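Local coordinates for protein ATP phosphoribosyltransferase (Thermotoga maritima, PDB 1O63) that probably catalyses the first step of histidine biosynthesis, joining ATP and 5-phosphoribose 1-diphosphate to give phosphoribosyl-ATP and diphosphate, at residues A[102-115]-A[118-132]. Sequence-based numbering, arbitrary orientation.
Sequences GEKRIATKFPNVTQ and CESKGWHCRIIPLKG
Lys104 and Trp123 meet at one end of a beta-alpha-beta crossover, in which strand 104-108, helix 111-121 and strand 125-129 follow one another and the two strands pair in parallel. The lysine chain crosses the indole at about a right angle: CE sits 3.4 Å from the centroid of the five-membered ring, almost on its normal, and NZ makes a cation-pi contact over the same face. A bend at chi2 (132°) helps lay CD and CE on the ring. NZ is fixed by the carbonyls of Gly102 and Pro100, while Lys121 CG lies against the opposite indole face.

Six backbone hydrogen bonds join the strands, the first donated by Lys104 N to His124 O and the last by Leu130 N to Thr108 O, with the strand axes 21° apart. On the face toward the helix, Ile106 CD1 touches both sulfurs of the Cys118–Cys125 disulfide, which ties the helix to the second strand. Next to it Ile127 and Thr114, in one of its two modelled conformers, reach tip to tip. Pro111 CB and Thr108 CG2 also border Ile127 CG2.

On the other face, Arg126 makes a long salt bridge to Glu103, NE to OE1 3.9 Å, with the two planes nearly perpendicular. His56 of the second subunit packs on Arg126 and Ile128. Strand 145-150 continues the sheet beyond 104-108, and Thr108 OG1 gives its hydrogen to Val147 O. Set anti to its own N (chi1 179°), the same hydroxyl accepts from the helix N-cap residue, Phe110 N to Thr108 OG1 2.8 Å, closing an ST turn.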
loop_
_atom_site.group_PDB
_atom_site.type_symbol
_atom_site.label_atom_id
_atom_site.label_comp_id
_atom_site.label_asym_id
_atom_site.label_seq_id
_atom_site.Cartn_x
_atom_site.Cartn_y
_atom_site.Cartn_z
ATOM N N GLY A 102 -26.876 10.694 9.842
ATOM C CA GLY A 102 -26.073 11.888 9.607
ATOM C C GLY A 102 -24.852 11.587 8.743
ATOM O O GLY A 102 -24.900 10.794 7.803
ATOM N N GLU A 103 -23.737 12.199 9.112
ATOM C CA GLU A 103 -22.478 12.042 8.383
ATOM C C GLU A 103 -21.951 10.620 8.580
ATOM O O GLU A 103 -22.053 10.037 9.649
ATOM C CB GLU A 103 -21.499 13.111 8.863
ATOM C CG GLU A 103 -20.087 13.007 8.330
ATOM C CD GLU A 103 -19.158 14.030 8.973
ATOM O OE1 GLU A 103 -18.666 14.910 8.231
ATOM O OE2 GLU A 103 -18.931 13.956 10.193
ATOM N N LYS A 104 -21.584 9.958 7.473
ATOM C CA LYS A 104 -21.146 8.561 7.589
ATOM C C LYS A 104 -19.636 8.435 7.580
ATOM O O LYS A 104 -18.957 8.909 6.666
ATOM C CB LYS A 104 -21.818 7.743 6.497
ATOM C CG LYS A 104 -23.351 7.771 6.598
ATOM C CD LYS A 104 -23.960 8.066 5.225
ATOM C CE LYS A 104 -25.473 7.910 5.270
ATOM N NZ LYS A 104 -26.084 9.077 5.984
ATOM N N ARG A 105 -19.069 7.830 8.628
ATOM C CA ARG A 105 -17.617 7.628 8.680
ATOM C C ARG A 105 -17.304 6.285 7.975
ATOM O O ARG A 105 -17.896 5.272 8.331
ATOM C CB ARG A 105 -17.139 7.566 10.135
ATOM C CG ARG A 105 -17.368 8.848 10.934
ATOM C CD ARG A 105 -16.815 8.700 12.365
ATOM N NE ARG A 105 -17.237 7.448 12.968
ATOM C CZ ARG A 105 -16.602 6.773 13.921
ATOM N NH1 ARG A 105 -17.099 5.630 14.374
ATOM N NH2 ARG A 105 -15.487 7.241 14.469
ATOM N N ILE A 106 -16.578 6.350 6.861
ATOM C CA ILE A 106 -16.281 5.148 6.084
ATOM C C ILE A 106 -14.755 4.997 5.952
ATOM O O ILE A 106 -14.145 5.893 5.373
ATOM C CB ILE A 106 -16.862 5.222 4.661
ATOM C CG1 ILE A 106 -18.323 5.703 4.695
ATOM C CG2 ILE A 106 -16.732 3.894 3.952
ATOM C CD1 ILE A 106 -18.982 5.831 3.332
ATOM N N ALA A 107 -14.248 3.871 6.430
ATOM C CA ALA A 107 -12.831 3.521 6.271
ATOM C C ALA A 107 -12.669 2.752 4.968
ATOM O O ALA A 107 -13.553 1.969 4.621
ATOM C CB ALA A 107 -12.390 2.584 7.403
ATOM N N THR A 108 -11.544 2.973 4.269
ATOM C CA THR A 108 -11.379 2.244 2.994
ATOM C C THR A 108 -9.956 2.433 2.477
ATOM O O THR A 108 -9.300 3.414 2.850
ATOM C CB THR A 108 -12.368 2.837 1.958
ATOM O OG1 THR A 108 -12.238 2.185 0.699
ATOM C CG2 THR A 108 -12.084 4.330 1.751
ATOM N N LYS A 109 -9.514 1.547 1.610
ATOM C CA LYS A 109 -8.289 1.701 0.847
ATOM C C LYS A 109 -8.583 2.407 -0.485
ATOM O O LYS A 109 -7.663 2.712 -1.268
ATOM C CB LYS A 109 -7.667 0.346 0.479
ATOM C CG LYS A 109 -7.390 -0.550 1.667
ATOM C CD LYS A 109 -6.397 -1.641 1.309
ATOM C CE LYS A 109 -7.079 -2.817 0.684
ATOM N NZ LYS A 109 -6.210 -4.034 0.638
ATOM N N PHE A 110 -9.873 2.529 -0.796
ATOM C CA PHE A 110 -10.277 3.154 -2.075
ATOM C C PHE A 110 -11.081 4.418 -1.878
ATOM O O PHE A 110 -12.306 4.441 -2.024
ATOM C CB PHE A 110 -11.109 2.107 -2.856
ATOM C CG PHE A 110 -10.420 0.740 -2.828
ATOM C CD1 PHE A 110 -10.819 -0.208 -1.924
ATOM C CD2 PHE A 110 -9.396 0.443 -3.723
ATOM C CE1 PHE A 110 -10.232 -1.469 -1.892
ATOM C CE2 PHE A 110 -8.806 -0.810 -3.716
ATOM C CZ PHE A 110 -9.182 -1.748 -2.771
ATOM N N PRO A 111 -10.420 5.536 -1.527
ATOM C CA PRO A 111 -11.111 6.778 -1.274
ATOM C C PRO A 111 -11.841 7.360 -2.453
ATOM O O PRO A 111 -12.951 7.899 -2.220
ATOM C CB PRO A 111 -10.033 7.711 -0.702
ATOM C CG PRO A 111 -8.742 7.128 -1.174
ATOM C CD PRO A 111 -8.974 5.658 -1.316
ATOM N N ASN A 112 -11.404 7.251 -3.698
ATOM C CA ASN A 112 -12.158 7.827 -4.815
ATOM C C ASN A 112 -13.401 6.998 -5.116
ATOM O O ASN A 112 -14.474 7.527 -5.375
ATOM C CB ASN A 112 -11.295 7.977 -6.072
ATOM C CG ASN A 112 -10.145 8.946 -5.844
ATOM O OD1 ASN A 112 -10.288 9.912 -5.105
ATOM N ND2 ASN A 112 -8.984 8.647 -6.434
ATOM N N VAL A 113 -13.208 5.655 -5.164
ATOM C CA VAL A 113 -14.351 4.753 -5.303
ATOM C C VAL A 113 -15.407 5.064 -4.226
ATOM O O VAL A 113 -16.584 5.177 -4.510
ATOM C CB VAL A 113 -13.882 3.292 -5.128
ATOM C CG1 VAL A 113 -15.027 2.379 -4.741
ATOM C CG2 VAL A 113 -13.238 2.843 -6.449
ATOM N N THR A 114 -14.976 5.188 -2.971
ATOM C CA THR A 114 -15.916 5.450 -1.869
ATOM C C THR A 114 -16.570 6.818 -2.051
ATOM O O THR A 114 -17.799 6.947 -1.936
ATOM C CB THR A 114 -15.343 5.327 -0.471
ATOM O OG1 THR A 114 -16.317 5.870 0.488
ATOM C CG2 THR A 114 -14.089 6.134 -0.247
ATOM N N GLN A 115 -15.788 7.832 -2.426
ATOM C CA GLN A 115 -16.383 9.161 -2.643
ATOM C C GLN A 115 -17.420 9.097 -3.755
ATOM O O GLN A 115 -18.515 9.663 -3.621
ATOM C CB GLN A 115 -15.298 10.182 -2.963
ATOM C CG GLN A 115 -15.840 11.516 -3.503
ATOM C CD GLN A 115 -16.530 12.307 -2.413
ATOM O OE1 GLN A 115 -16.291 12.066 -1.225
ATOM N NE2 GLN A 115 -17.385 13.251 -2.784
ATOM N N CYS A 118 -20.611 7.525 -2.314
ATOM C CA CYS A 118 -21.354 8.501 -1.513
ATOM C C CYS A 118 -22.140 9.497 -2.382
ATOM O O CYS A 118 -23.362 9.648 -2.204
ATOM C CB CYS A 118 -20.458 9.214 -0.530
ATOM S SG CYS A 118 -19.716 8.130 0.754
ATOM N N GLU A 119 -21.538 10.037 -3.423
ATOM C CA GLU A 119 -22.207 10.971 -4.330
ATOM C C GLU A 119 -23.398 10.358 -5.025
ATOM O O GLU A 119 -24.464 10.977 -5.142
ATOM C CB GLU A 119 -21.246 11.476 -5.426
ATOM C CG GLU A 119 -20.243 12.468 -4.839
ATOM C CD GLU A 119 -18.986 12.530 -5.674
ATOM O OE1 GLU A 119 -19.013 12.012 -6.807
ATOM O OE2 GLU A 119 -17.989 13.077 -5.178
ATOM N N SER A 120 -23.271 9.098 -5.400
ATOM C CA SER A 120 -24.353 8.362 -6.027
ATOM C C SER A 120 -25.494 8.150 -5.035
ATOM O O SER A 120 -26.616 7.826 -5.442
ATOM C CB SER A 120 -23.861 7.031 -6.587
ATOM O OG SER A 120 -23.933 6.010 -5.606
ATOM N N LYS A 121 -25.242 8.357 -3.747
ATOM C CA LYS A 121 -26.244 8.212 -2.715
ATOM C C LYS A 121 -26.708 9.545 -2.161
ATOM O O LYS A 121 -27.610 9.577 -1.322
ATOM C CB LYS A 121 -25.636 7.398 -1.540
ATOM C CG LYS A 121 -26.396 6.120 -1.263
ATOM C CD LYS A 121 -26.203 5.091 -2.355
ATOM C CE LYS A 121 -27.027 3.836 -2.068
ATOM N NZ LYS A 121 -27.531 3.262 -3.355
ATOM N N GLY A 122 -25.980 10.617 -2.452
ATOM C CA GLY A 122 -26.288 11.925 -1.857
ATOM C C GLY A 122 -25.902 11.964 -0.382
ATOM O O GLY A 122 -26.381 12.809 0.378
ATOM N N TRP A 123 -25.002 11.067 0.039
ATOM C CA TRP A 123 -24.572 10.995 1.417
ATOM C C TRP A 123 -23.456 12.005 1.706
ATOM O O TRP A 123 -22.617 12.265 0.836
ATOM C CB TRP A 123 -24.022 9.607 1.734
ATOM C CG TRP A 123 -24.961 8.461 1.784
ATOM C CD1 TRP A 123 -26.323 8.485 1.732
ATOM C CD2 TRP A 123 -24.603 7.075 1.967
ATOM N NE1 TRP A 123 -26.831 7.219 1.843
ATOM C CE2 TRP A 123 -25.790 6.332 1.993
ATOM C CE3 TRP A 123 -23.376 6.408 2.126
ATOM C CZ2 TRP A 123 -25.814 4.950 2.143
ATOM C CZ3 TRP A 123 -23.395 5.027 2.268
ATOM C CH2 TRP A 123 -24.592 4.319 2.283
ATOM N N HIS A 124 -23.425 12.495 2.934
ATOM C CA HIS A 124 -22.272 13.278 3.406
ATOM C C HIS A 124 -21.355 12.263 4.106
ATOM O O HIS A 124 -21.828 11.570 5.018
ATOM C CB HIS A 124 -22.695 14.380 4.360
ATOM C CG HIS A 124 -23.327 15.569 3.682
ATOM N ND1 HIS A 124 -24.650 15.589 3.310
ATOM C CD2 HIS A 124 -22.808 16.768 3.323
ATOM C CE1 HIS A 124 -24.926 16.753 2.743
ATOM N NE2 HIS A 124 -23.828 17.488 2.746
ATOM N N CYS A 125 -20.146 12.093 3.625
ATOM C CA CYS A 125 -19.255 11.063 4.166
ATOM C C CYS A 125 -17.955 11.620 4.693
ATOM O O CYS A 125 -17.361 12.557 4.139
ATOM C CB CYS A 125 -18.966 10.045 3.026
ATOM S SG CYS A 125 -20.375 9.070 2.485
ATOM N N ARG A 126 -17.458 11.041 5.758
ATOM C CA ARG A 126 -16.145 11.370 6.329
ATOM C C ARG A 126 -15.241 10.163 5.986
ATOM O O ARG A 126 -15.396 9.115 6.626
ATOM C CB ARG A 126 -16.301 11.540 7.826
ATOM C CG ARG A 126 -15.207 12.263 8.559
ATOM C CD ARG A 126 -15.192 13.759 8.246
ATOM N NE ARG A 126 -14.946 14.560 9.423
ATOM C CZ ARG A 126 -13.943 14.472 10.279
ATOM N NH1 ARG A 126 -13.898 15.309 11.323
ATOM N NH2 ARG A 126 -12.980 13.580 10.148
ATOM N N ILE A 127 -14.473 10.277 4.914
ATOM C CA ILE A 127 -13.727 9.109 4.414
ATOM C C ILE A 127 -12.365 8.943 5.048
ATOM O O ILE A 127 -11.485 9.789 4.907
ATOM C CB ILE A 127 -13.564 9.151 2.885
ATOM C CG1 ILE A 127 -14.921 9.223 2.200
ATOM C CG2 ILE A 127 -12.786 7.924 2.392
ATOM C CD1 ILE A 127 -14.824 9.468 0.698
ATOM N N ILE A 128 -12.129 7.765 5.636
ATOM C CA ILE A 128 -10.854 7.498 6.301
ATOM C C ILE A 128 -10.013 6.474 5.562
ATOM O O ILE A 128 -10.292 5.276 5.609
ATOM C CB ILE A 128 -11.135 6.995 7.743
ATOM C CG1 ILE A 128 -11.984 8.065 8.473
ATOM C CG2 ILE A 128 -9.824 6.733 8.453
ATOM C CD1 ILE A 128 -12.481 7.646 9.830
ATOM N N PRO A 129 -8.950 6.913 4.898
ATOM C CA PRO A 129 -8.081 6.057 4.137
ATOM C C PRO A 129 -7.222 5.142 4.998
ATOM O O PRO A 129 -6.602 5.611 5.952
ATOM C CB PRO A 129 -7.151 7.002 3.373
ATOM C CG PRO A 129 -7.751 8.340 3.490
ATOM C CD PRO A 129 -8.551 8.345 4.772
ATOM N N LEU A 130 -7.196 3.870 4.659
ATOM C CA LEU A 130 -6.393 2.875 5.391
ATOM C C LEU A 130 -5.579 2.095 4.355
ATOM O O LEU A 130 -6.012 2.008 3.185
ATOM C CB LEU A 130 -7.310 1.905 6.140
ATOM C CG LEU A 130 -8.056 2.455 7.354
ATOM C CD1 LEU A 130 -8.914 1.378 8.014
ATOM C CD2 LEU A 130 -7.063 3.026 8.368
ATOM N N LYS A 131 -4.546 1.398 4.806
ATOM C CA LYS A 131 -3.715 0.631 3.884
ATOM C C LYS A 131 -4.076 -0.840 3.868
ATOM O O LYS A 131 -3.587 -1.571 3.015
ATOM C CB LYS A 131 -2.234 0.770 4.242
ATOM C CG LYS A 131 -1.725 2.182 4.409
ATOM C CD LYS A 131 -1.072 2.677 3.114
ATOM C CE LYS A 131 -2.133 3.225 2.175
ATOM N NZ LYS A 131 -1.696 3.167 0.743
ATOM N N GLY A 132 -4.795 -1.327 4.863
ATOM C CA GLY A 132 -5.150 -2.761 4.889
ATOM C C GLY A 132 -5.877 -3.029 6.212
ATOM O O GLY A 132 -6.145 -2.064 6.938
#